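Long-range contacts in FACT-Spt16 (PDB 5CE6), which probably binds histones H3-H4 as the N-terminal domain of the SPT16 subunit of the FACT histone chaperone, which reorganises nucleosomes during transcription: residues 228-234 and 289-293; 235-241 and 285-290; 294-300 and 314-320. All coordinates share one frame; numbering follows the deposited sequence. Where two conformers were deposited one is given.

Contact 1 of 3, residues 228-234 and 289-293. With NA (sodium ion), chain E.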
loop_
_atom_site.group_PDB
_atom_site.type_symbol
_atom_site.label_atom_id
_atom_site.label_comp_id
_atom_site.label_asym_id
_atom_site.label_seq_id
_atom_site.Cartn_x
_atom_site.Cartn_y
_atom_site.Cartn_z
ATOM N N VAL A 228 -9.165 24.897 15.182
ATOM C CA VAL A 228 -8.721 25.870 14.184
ATOM C C VAL A 228 -9.889 26.675 13.606
ATOM O O VAL A 228 -9.808 27.896 13.475
ATOM C CB VAL A 228 -7.926 25.183 13.043
ATOM C CG1 VAL A 228 -7.867 26.076 11.802
ATOM C CG2 VAL A 228 -6.521 24.829 13.517
ATOM N N ILE A 229 -10.973 25.989 13.269
ATOM C CA ILE A 229 -12.150 26.655 12.725
ATOM C C ILE A 229 -12.820 27.523 13.796
ATOM O O ILE A 229 -13.238 28.654 13.527
ATOM C CB ILE A 229 -13.135 25.637 12.120
ATOM C CG1 ILE A 229 -12.482 24.915 10.941
ATOM C CG2 ILE A 229 -14.432 26.323 11.682
ATOM C CD1 ILE A 229 -13.150 23.602 10.569
ATOM N N ASP A 230 -12.896 26.996 15.016
ATOM C CA ASP A 230 -13.460 27.723 16.154
ATOM C C ASP A 230 -12.737 29.038 16.427
ATOM O O ASP A 230 -13.359 30.104 16.486
ATOM C CB ASP A 230 -13.393 26.862 17.416
ATOM C CG ASP A 230 -14.740 26.292 17.811
ATOM O OD1 ASP A 230 -15.762 26.996 17.647
ATOM O OD2 ASP A 230 -14.773 25.138 18.294
ATOM N N GLU A 231 -11.423 28.955 16.610
ATOM C CA GLU A 231 -10.619 30.120 16.966
ATOM C C GLU A 231 -10.235 30.959 15.752
ATOM O O GLU A 231 -9.481 31.927 15.878
ATOM C CB GLU A 231 -9.354 29.693 17.715
ATOM C CG GLU A 231 -9.586 29.210 19.139
ATOM C CD GLU A 231 -8.291 29.104 19.933
ATOM O OE1 GLU A 231 -7.890 30.110 20.559
ATOM O OE2 GLU A 231 -7.674 28.018 19.926
ATOM N N GLU A 232 -10.762 30.580 14.589
ATOM C CA GLU A 232 -10.454 31.249 13.327
ATOM C C GLU A 232 -8.952 31.404 13.146
ATOM O O GLU A 232 -8.458 32.487 12.827
ATOM C CB GLU A 232 -11.151 32.610 13.240
ATOM C CG GLU A 232 -12.665 32.520 13.332
ATOM C CD GLU A 232 -13.357 33.758 12.798
ATOM O OE1 GLU A 232 -13.029 34.184 11.671
ATOM O OE2 GLU A 232 -14.226 34.302 13.509
ATOM N N LYS A 233 -8.230 30.309 13.366
ATOM C CA LYS A 233 -6.783 30.311 13.243
ATOM C C LYS A 233 -6.367 30.183 11.787
ATOM O O LYS A 233 -7.105 29.628 10.971
ATOM C CB LYS A 233 -6.184 29.147 14.037
ATOM C CG LYS A 233 -6.222 29.321 15.546
ATOM C CD LYS A 233 -5.326 28.295 16.230
ATOM C CE LYS A 233 -4.891 28.772 17.608
ATOM N NZ LYS A 233 -5.511 27.977 18.703
ATOM N N LYS A 234 -5.184 30.691 11.458
ATOM C CA LYS A 234 -4.592 30.391 10.165
ATOM C C LYS A 234 -3.570 29.272 10.323
ATOM O O LYS A 234 -2.626 29.386 11.107
ATOM C CB LYS A 234 -3.930 31.620 9.544
ATOM C CG LYS A 234 -3.350 31.346 8.160
ATOM C CD LYS A 234 -2.517 32.509 7.636
ATOM C CE LYS A 234 -1.982 32.176 6.247
ATOM N NZ LYS A 234 -1.054 33.211 5.723
ATOM N N ALA A 289 -3.253 28.149 3.228
ATOM C CA ALA A 289 -3.973 28.117 4.494
ATOM C C ALA A 289 -5.221 27.253 4.372
ATOM O O ALA A 289 -5.858 27.222 3.320
ATOM C CB ALA A 289 -4.345 29.519 4.917
ATOM N N LEU A 290 -5.557 26.547 5.446
ATOM C CA LEU A 290 -6.810 25.803 5.511
ATOM C C LEU A 290 -7.970 26.768 5.286
ATOM O O LEU A 290 -7.991 27.861 5.850
ATOM C CB LEU A 290 -6.954 25.135 6.880
ATOM C CG LEU A 290 -8.168 24.235 7.071
ATOM C CD1 LEU A 290 -7.939 22.922 6.340
ATOM C CD2 LEU A 290 -8.461 23.991 8.544
ATOM N N TYR A 291 -8.920 26.371 4.446
ATOM C CA TYR A 291 -10.038 27.248 4.094
ATOM C C TYR A 291 -11.324 26.666 4.642
ATOM O O TYR A 291 -11.630 25.492 4.414
ATOM C CB TYR A 291 -10.149 27.409 2.577
ATOM C CG TYR A 291 -11.157 28.458 2.157
ATOM C CD1 TYR A 291 -10.792 29.793 2.068
ATOM C CD2 TYR A 291 -12.465 28.109 1.848
ATOM C CE1 TYR A 291 -11.699 30.754 1.687
ATOM C CE2 TYR A 291 -13.384 29.062 1.470
ATOM C CZ TYR A 291 -12.992 30.386 1.386
ATOM O OH TYR A 291 -13.903 31.351 1.002
ATOM N N TYR A 292 -12.085 27.485 5.362
ATOM C CA TYR A 292 -13.268 26.974 6.034
ATOM C C TYR A 292 -14.418 27.963 6.091
ATOM O O TYR A 292 -15.248 27.892 6.992
ATOM C CB TYR A 292 -12.929 26.479 7.447
ATOM C CG TYR A 292 -12.059 27.427 8.230
ATOM C CD1 TYR A 292 -12.604 28.557 8.833
ATOM C CD2 TYR A 292 -10.690 27.207 8.351
ATOM C CE1 TYR A 292 -11.815 29.436 9.534
ATOM C CE2 TYR A 292 -9.893 28.082 9.051
ATOM C CZ TYR A 292 -10.459 29.192 9.642
ATOM O OH TYR A 292 -9.665 30.070 10.345
ATOM N N ASP A 293 -14.485 28.876 5.129
ATOM C CA ASP A 293 -15.653 29.748 5.053
ATOM C C ASP A 293 -16.861 28.954 4.547
ATOM O O ASP A 293 -16.787 27.738 4.393
ATOM C CB ASP A 293 -15.372 30.963 4.175
ATOM C CG ASP A 293 -16.130 32.198 4.634
ATOM O OD1 ASP A 293 -17.372 32.128 4.765
ATOM O OD2 ASP A 293 -15.475 33.230 4.883
HETATM NA NA NA E . -7.160 26.456 1.067
HETATM O O HOH W 1 -6.315 28.486 8.072
HETATM O O HOH W 2 -6.647 27.087 -1.568
HETATM O O HOH W 3 -6.684 29.217 1.390
#

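Contact 2 of 3, residues 235-241 and 285-290. With NA (sodium ion), chain E.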
loop_
_atom_site.group_PDB
_atom_site.type_symbol
_atom_site.label_atom_id
_atom_site.label_comp_id
_atom_site.label_asym_id
_atom_site.label_seq_id
_atom_site.Cartn_x
_atom_site.Cartn_y
_atom_site.Cartn_z
ATOM N N ILE A 235 -3.763 28.192 9.580
ATOM C CA ILE A 235 -2.814 27.084 9.595
ATOM C C ILE A 235 -2.589 26.589 8.165
ATOM O O ILE A 235 -3.542 26.466 7.389
ATOM C CB ILE A 235 -3.305 25.947 10.534
ATOM C CG1 ILE A 235 -2.191 24.929 10.792
ATOM C CG2 ILE A 235 -4.563 25.262 9.988
ATOM C CD1 ILE A 235 -2.526 23.941 11.889
ATOM N N LEU A 236 -1.331 26.351 7.796
ATOM C CA LEU A 236 -1.028 25.826 6.462
ATOM C C LEU A 236 -1.324 24.336 6.374
ATOM O O LEU A 236 -1.203 23.616 7.370
ATOM C CB LEU A 236 0.441 26.049 6.122
ATOM C CG LEU A 236 0.919 27.497 6.194
ATOM C CD1 LEU A 236 2.325 27.598 5.610
ATOM C CD2 LEU A 236 -0.038 28.424 5.467
ATOM N N HIS A 237 -1.684 23.855 5.187
ATOM C CA HIS A 237 -1.955 22.425 5.041
ATOM C C HIS A 237 -0.718 21.617 5.399
ATOM O O HIS A 237 -0.820 20.554 5.997
ATOM C CB HIS A 237 -2.423 22.068 3.629
ATOM C CG HIS A 237 -3.738 22.682 3.253
ATOM N ND1 HIS A 237 -3.893 23.466 2.130
ATOM C CD2 HIS A 237 -4.952 22.627 3.850
ATOM C CE1 HIS A 237 -5.152 23.871 2.052
ATOM N NE2 HIS A 237 -5.812 23.381 3.086
ATOM N N SER A 238 0.456 22.138 5.051
ATOM C CA SER A 238 1.711 21.454 5.361
ATOM C C SER A 238 2.038 21.412 6.861
ATOM O O SER A 238 2.799 20.553 7.313
ATOM C CB SER A 238 2.867 22.106 4.601
ATOM O OG SER A 238 2.854 23.511 4.773
ATOM N N THR A 239 1.485 22.347 7.624
ATOM C CA THR A 239 1.661 22.341 9.075
ATOM C C THR A 239 0.768 21.268 9.680
ATOM O O THR A 239 1.197 20.508 10.550
ATOM C CB THR A 239 1.313 23.703 9.683
ATOM O OG1 THR A 239 2.266 24.679 9.238
ATOM C CG2 THR A 239 1.344 23.631 11.201
ATOM N N LEU A 240 -0.475 21.202 9.216
ATOM C CA LEU A 240 -1.344 20.095 9.610
ATOM C C LEU A 240 -0.678 18.761 9.299
ATOM O O LEU A 240 -0.756 17.815 10.087
ATOM C CB LEU A 240 -2.709 20.185 8.917
ATOM C CG LEU A 240 -3.566 21.321 9.464
ATOM C CD1 LEU A 240 -4.716 21.653 8.527
ATOM C CD2 LEU A 240 -4.092 20.950 10.844
ATOM N N MET A 241 -0.022 18.686 8.146
ATOM C CA MET A 241 0.663 17.469 7.742
ATOM C C MET A 241 1.778 17.124 8.729
ATOM O O MET A 241 1.881 15.983 9.199
ATOM C CB MET A 241 1.227 17.644 6.326
ATOM C CG MET A 241 2.041 16.470 5.808
ATOM S SD MET A 241 2.943 16.926 4.313
ATOM C CE MET A 241 4.294 17.844 5.035
ATOM N N SER A 285 0.357 17.740 0.606
ATOM C CA SER A 285 -0.227 18.881 1.303
ATOM C C SER A 285 0.552 20.136 0.942
ATOM O O SER A 285 1.777 20.181 1.080
ATOM C CB SER A 285 -0.183 18.668 2.813
ATOM O OG SER A 285 -0.985 17.563 3.205
ATOM N N ASN A 286 -0.153 21.155 0.470
ATOM C CA ASN A 286 0.524 22.378 0.034
ATOM C C ASN A 286 0.755 23.380 1.169
ATOM O O ASN A 286 0.483 23.063 2.333
ATOM C CB ASN A 286 -0.199 23.008 -1.161
ATOM C CG ASN A 286 -1.585 23.529 -0.815
ATOM O OD1 ASN A 286 -1.882 23.847 0.339
ATOM N ND2 ASN A 286 -2.449 23.616 -1.824
ATOM N N ASP A 287 1.265 24.569 0.832
ATOM C CA ASP A 287 1.545 25.616 1.820
ATOM C C ASP A 287 0.452 26.676 1.889
ATOM O O ASP A 287 0.675 27.772 2.403
ATOM C CB ASP A 287 2.871 26.324 1.522
ATOM C CG ASP A 287 4.081 25.464 1.771
ATOM O OD1 ASP A 287 3.990 24.429 2.461
ATOM O OD2 ASP A 287 5.160 25.855 1.281
ATOM N N GLU A 288 -0.725 26.364 1.356
ATOM C CA GLU A 288 -1.858 27.274 1.447
ATOM C C GLU A 288 -2.561 27.102 2.790
ATOM O O GLU A 288 -2.467 26.049 3.417
ATOM C CB GLU A 288 -2.844 27.024 0.300
ATOM C CG GLU A 288 -2.277 27.366 -1.060
ATOM C CD GLU A 288 -1.966 28.841 -1.187
ATOM O OE1 GLU A 288 -2.827 29.668 -0.810
ATOM O OE2 GLU A 288 -0.859 29.175 -1.657
ATOM N N ALA A 289 -3.253 28.149 3.228
ATOM C CA ALA A 289 -3.973 28.117 4.494
ATOM C C ALA A 289 -5.221 27.253 4.372
ATOM O O ALA A 289 -5.858 27.222 3.320
ATOM C CB ALA A 289 -4.345 29.519 4.917
ATOM N N LEU A 290 -5.557 26.547 5.446
ATOM C CA LEU A 290 -6.810 25.803 5.511
ATOM C C LEU A 290 -7.970 26.768 5.286
ATOM O O LEU A 290 -7.991 27.861 5.850
ATOM C CB LEU A 290 -6.954 25.135 6.880
ATOM C CG LEU A 290 -8.168 24.235 7.071
ATOM C CD1 LEU A 290 -7.939 22.922 6.340
ATOM C CD2 LEU A 290 -8.461 23.991 8.544
HETATM NA NA NA E . -7.160 26.456 1.067
HETATM O O HOH W 1 -6.315 28.486 8.072
HETATM O O HOH W 2 -6.647 27.087 -1.568
HETATM O O HOH W 3 -6.684 29.217 1.390
#

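Contact 3 of 3, residues 294-300 and 314-320. With K (potassium ion), chain D.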
loop_
_atom_site.group_PDB
_atom_site.type_symbol
_atom_site.label_atom_id
_atom_site.label_comp_id
_atom_site.label_asym_id
_atom_site.label_seq_id
_atom_site.Cartn_x
_atom_site.Cartn_y
_atom_site.Cartn_z
ATOM N N SER A 294 -17.977 29.631 4.297
ATOM C CA SER A 294 -19.204 28.938 3.902
ATOM C C SER A 294 -19.038 28.087 2.647
ATOM O O SER A 294 -18.246 28.418 1.770
ATOM C CB SER A 294 -20.351 29.936 3.713
ATOM O OG SER A 294 -20.799 30.411 4.967
ATOM N N ALA A 295 -19.785 26.987 2.585
ATOM C CA ALA A 295 -19.761 26.068 1.444
ATOM C C ALA A 295 -18.362 25.532 1.174
ATOM O O ALA A 295 -17.883 25.541 0.038
ATOM C CB ALA A 295 -20.330 26.734 0.202
ATOM N N SER A 296 -17.720 25.041 2.224
ATOM C CA SER A 296 -16.347 24.557 2.113
ATOM C C SER A 296 -16.238 23.083 2.415
ATOM O O SER A 296 -17.053 22.521 3.153
ATOM C CB SER A 296 -15.437 25.321 3.067
ATOM O OG SER A 296 -15.189 26.616 2.583
ATOM N N VAL A 297 -15.220 22.442 1.847
ATOM C CA VAL A 297 -14.933 21.061 2.225
ATOM C C VAL A 297 -13.445 20.924 2.508
ATOM O O VAL A 297 -12.628 21.667 1.965
ATOM C CB VAL A 297 -15.382 20.023 1.167
ATOM C CG1 VAL A 297 -16.871 20.154 0.867
ATOM C CG2 VAL A 297 -14.596 20.176 -0.094
ATOM N N ILE A 298 -13.118 19.983 3.382
ATOM C CA ILE A 298 -11.738 19.726 3.785
ATOM C C ILE A 298 -11.505 18.234 3.670
ATOM O O ILE A 298 -12.272 17.441 4.225
ATOM C CB ILE A 298 -11.495 20.177 5.248
ATOM C CG1 ILE A 298 -11.701 21.689 5.375
ATOM C CG2 ILE A 298 -10.086 19.780 5.731
ATOM C CD1 ILE A 298 -11.803 22.197 6.820
ATOM N N ILE A 299 -10.453 17.836 2.954
ATOM C CA ILE A 299 -10.127 16.416 2.834
ATOM C C ILE A 299 -8.875 16.099 3.644
ATOM O O ILE A 299 -7.886 16.827 3.571
ATOM C CB ILE A 299 -9.901 16.005 1.365
ATOM C CG1 ILE A 299 -11.193 16.175 0.551
ATOM C CG2 ILE A 299 -9.429 14.545 1.269
ATOM C CD1 ILE A 299 -11.034 15.779 -0.907
ATOM N N CYS A 300 -8.940 15.038 4.443
ATOM C CA CYS A 300 -7.767 14.546 5.166
ATOM C C CYS A 300 -7.593 13.055 4.956
ATOM O O CYS A 300 -8.510 12.270 5.191
ATOM C CB CYS A 300 -7.849 14.818 6.673
ATOM S SG CYS A 300 -6.466 14.049 7.603
ATOM N N ALA A 314 -9.406 8.015 5.266
ATOM C CA ALA A 314 -9.586 9.338 4.691
ATOM C C ALA A 314 -10.988 9.781 5.040
ATOM O O ALA A 314 -11.925 8.979 4.986
ATOM C CB ALA A 314 -9.396 9.329 3.173
ATOM N N ARG A 315 -11.116 11.052 5.416
ATOM C CA ARG A 315 -12.419 11.631 5.756
ATOM C C ARG A 315 -12.542 12.987 5.109
ATOM O O ARG A 315 -11.546 13.653 4.857
ATOM C CB ARG A 315 -12.555 11.776 7.274
ATOM C CG ARG A 315 -12.610 10.449 8.042
ATOM C CD ARG A 315 -13.932 9.721 7.787
ATOM N NE ARG A 315 -14.020 8.461 8.543
ATOM C CZ ARG A 315 -13.681 7.269 8.056
ATOM N NH1 ARG A 315 -13.219 7.152 6.815
ATOM N NH2 ARG A 315 -13.817 6.182 8.810
ATOM N N THR A 316 -13.776 13.389 4.831
ATOM C CA THR A 316 -14.050 14.722 4.323
ATOM C C THR A 316 -14.949 15.434 5.327
ATOM O O THR A 316 -15.912 14.852 5.838
ATOM C CB THR A 316 -14.756 14.650 2.981
ATOM O OG1 THR A 316 -13.907 13.970 2.057
ATOM C CG2 THR A 316 -15.043 16.046 2.446
ATOM N N PHE A 317 -14.613 16.680 5.632
ATOM C CA PHE A 317 -15.404 17.476 6.559
ATOM C C PHE A 317 -16.014 18.643 5.804
ATOM O O PHE A 317 -15.405 19.210 4.905
ATOM C CB PHE A 317 -14.536 17.943 7.731
ATOM C CG PHE A 317 -13.838 16.818 8.427
ATOM C CD1 PHE A 317 -14.500 16.051 9.378
ATOM C CD2 PHE A 317 -12.530 16.499 8.106
ATOM C CE1 PHE A 317 -13.863 14.998 10.007
ATOM C CE2 PHE A 317 -11.886 15.442 8.734
ATOM C CZ PHE A 317 -12.550 14.694 9.681
ATOM N N LEU A 318 -17.245 18.979 6.157
ATOM C CA LEU A 318 -18.005 19.941 5.391
ATOM C C LEU A 318 -18.344 21.099 6.313
ATOM O O LEU A 318 -18.831 20.888 7.423
ATOM C CB LEU A 318 -19.288 19.293 4.841
ATOM C CG LEU A 318 -19.187 18.277 3.690
ATOM C CD1 LEU A 318 -18.499 16.986 4.108
ATOM C CD2 LEU A 318 -20.563 17.951 3.120
ATOM N N ILE A 319 -18.071 22.316 5.856
ATOM C CA ILE A 319 -18.312 23.509 6.650
ATOM C C ILE A 319 -19.412 24.324 5.983
ATOM O O ILE A 319 -19.179 24.907 4.922
ATOM C CB ILE A 319 -17.056 24.399 6.719
ATOM C CG1 ILE A 319 -15.786 23.555 6.889
ATOM C CG2 ILE A 319 -17.204 25.452 7.818
ATOM C CD1 ILE A 319 -15.741 22.756 8.172
ATOM N N ASP A 320 -20.590 24.367 6.603
ATOM C CA ASP A 320 -21.741 25.073 6.037
ATOM C C ASP A 320 -21.961 24.640 4.586
ATOM O O ASP A 320 -22.082 25.471 3.679
ATOM C CB ASP A 320 -21.528 26.588 6.119
ATOM C CG ASP A 320 -21.417 27.088 7.550
ATOM O OD1 ASP A 320 -22.362 26.874 8.331
ATOM O OD2 ASP A 320 -20.379 27.691 7.891
HETATM K K K D . -16.128 27.682 -0.829
HETATM O O HOH W 4 -15.830 30.597 -0.659
#

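Contact 1 of 3, residues 228-234 and 289-293
The phenol oxygen of Tyr292 gives its proton to the backbone carbonyl of Lys233, OH to O 2.7 Å. The oxygen it meets lies at the edge of the ring and in its plane, while seen from the carbonyl the donor stands 38° above the peptide plane. Tyr292 reaches this point because its CG sits between the backbone N and the carbonyl carbon (chi1 46°), which swings the ring across to the end of helix 200-230. That helix closes with a Schellman motif: Glu232 takes positive phi, and Lys233 N bonds back to Val228 O at 2.9 Å. One face of the ring lies under Ile229, whose CG1 is 4.1 Å from the centroid, a CH-pi contact. Val228 CG1 approaches the ring obliquely at CE2 and also packs 3.9 Å from Leu290 CD2, so branched aliphatic side chains give the ring an apolar wall to pack on. Farther out, the aliphatic chain of Lys234, fully extended, runs over the methyl of Ala289, with CE 3.8 Å from CB. A tyrosine suits this place because its ring packs on the last helical turn while its hydroxyl pairs with a carbonyl beyond it, tying helix end to loop.

Contact 2 of 3, residues 235-241 and 285-290
His237 ND1 donates to Asn286 OD1 at 2.7 Å, an almost straight bond (172°) whose acceptor lies in the imidazole plane. The same OD1 takes the backbone N of Glu288 at 3.0 Å from the opposite face of the amide, closing an Asx turn, so two donors fix the rotation of the Asn286 side chain. Beside it Ser238 OG gives its proton to Asp287 OD1 at 2.7 Å, on the anti side of the carboxylate; the small hydroxyl, held between its own backbone N and carbonyl carbon (chi1 50°), can reach across from the first helical turn. The backbones add a single bridge at Leu236 and Ala289, in which Leu290 N binds Ile235 O and His237 N binds Glu288 O, while Ser238 N makes a weak bond to Asn286 O. Over one face of the imidazole lie the peptide atoms of Glu288 to Leu290, and its NE2 hydrogen-bonds to Ser273. With an alanine at His237, Asn286 OD1 and the Ser273 hydroxyl would probably each lose a partner, and the Asn286 amide is likely to be less firmly fixed. Ala289 O, near this ring, coordinates the sodium ion at 2.7 Å. Packing takes over farther out: Ile235 CG2 runs alongside Leu290 CB, Leu240 CD1 meets Leu290 CD1 at 4.1 Å, and Met241 CB packs against Ser285. Leu236, at the N-cap position, starts helix 237-249, and its carbonyl accepts from both Thr239 and Leu240. The loop thus lies along the beginning of this helix, with Phe271 of strand 270-273 against His237 and Leu240, Ser273 against Leu290, and Val228 and Leu225 of helix 200-230 meeting Ile235 and Leu290.

Contact 3 of 3, residues 294-300 and 314-320
Ser296 and Ile319 exchange two nearly straight backbone bonds, the first of three hydrogen-bonded pairs that continue through Ile298 with Phe317 and Cys300 with Arg315. This part is buried. On one face Val297 CG1 lies alongside Leu318 CG at 4.1 Å, and Thr316 OG1, set anti to its carbonyl carbon (chi1 -61°), lies beside Ile299 CG1 and bonds to Leu428 O. On the other face Ile298 CD1 meets Ile319 CD1 at 4.2 Å, and Phe317 and Ile319 pack against helix 200-230. Beta-branched residues suit such extended backbones. Arg315 turns its guanidinium away from the partner strand; there NH2 forms a salt bridge with Asp431 and NH1 bonds to Ala314 O at 2.9 Å.

The end at Ser294 and Asp320 is looser and more exposed: Ser294 CA comes no closer than 4.0 Å to Asp320 CB, and their OG and OD2 are also 4.0 Å apart. Ala295 N bonds to Asp320 O at 3.0 Å. Ala295 O binds the potassium ion at 2.9 Å, with Ser420, Asn422 and water. Two residues, Ala295 with positive phi and Ser296, stand opposite the single Ile319, a G1 beta bulge ending the antiparallel hairpin of the M24 metallopeptidase-like (pita-bread) fold.

How the contacts relate
From the N terminus, helix 200-230 ends in residues 228-234, and residues 235-241 follow directly into helix 237-249. The chain then passes through strand 270-273 and returns along 285-293, closing contact 2 first and contact 1 after it, so the loop of contact 2 lies within that of contact 1. Both share Ala289 and Leu290 and the sodium ion. Contact 3 opens immediately afterwards, at 294-300, and closes a short hairpin loop in series with them. Side chains join all three: Ile229 CD1 meets Ile319 CD1, and Leu290 CD1 meets Ile298 CG2. Together they tie the end of helix 200-230 and the start of helix 237-249 to loop 285-293 and the hairpin after it.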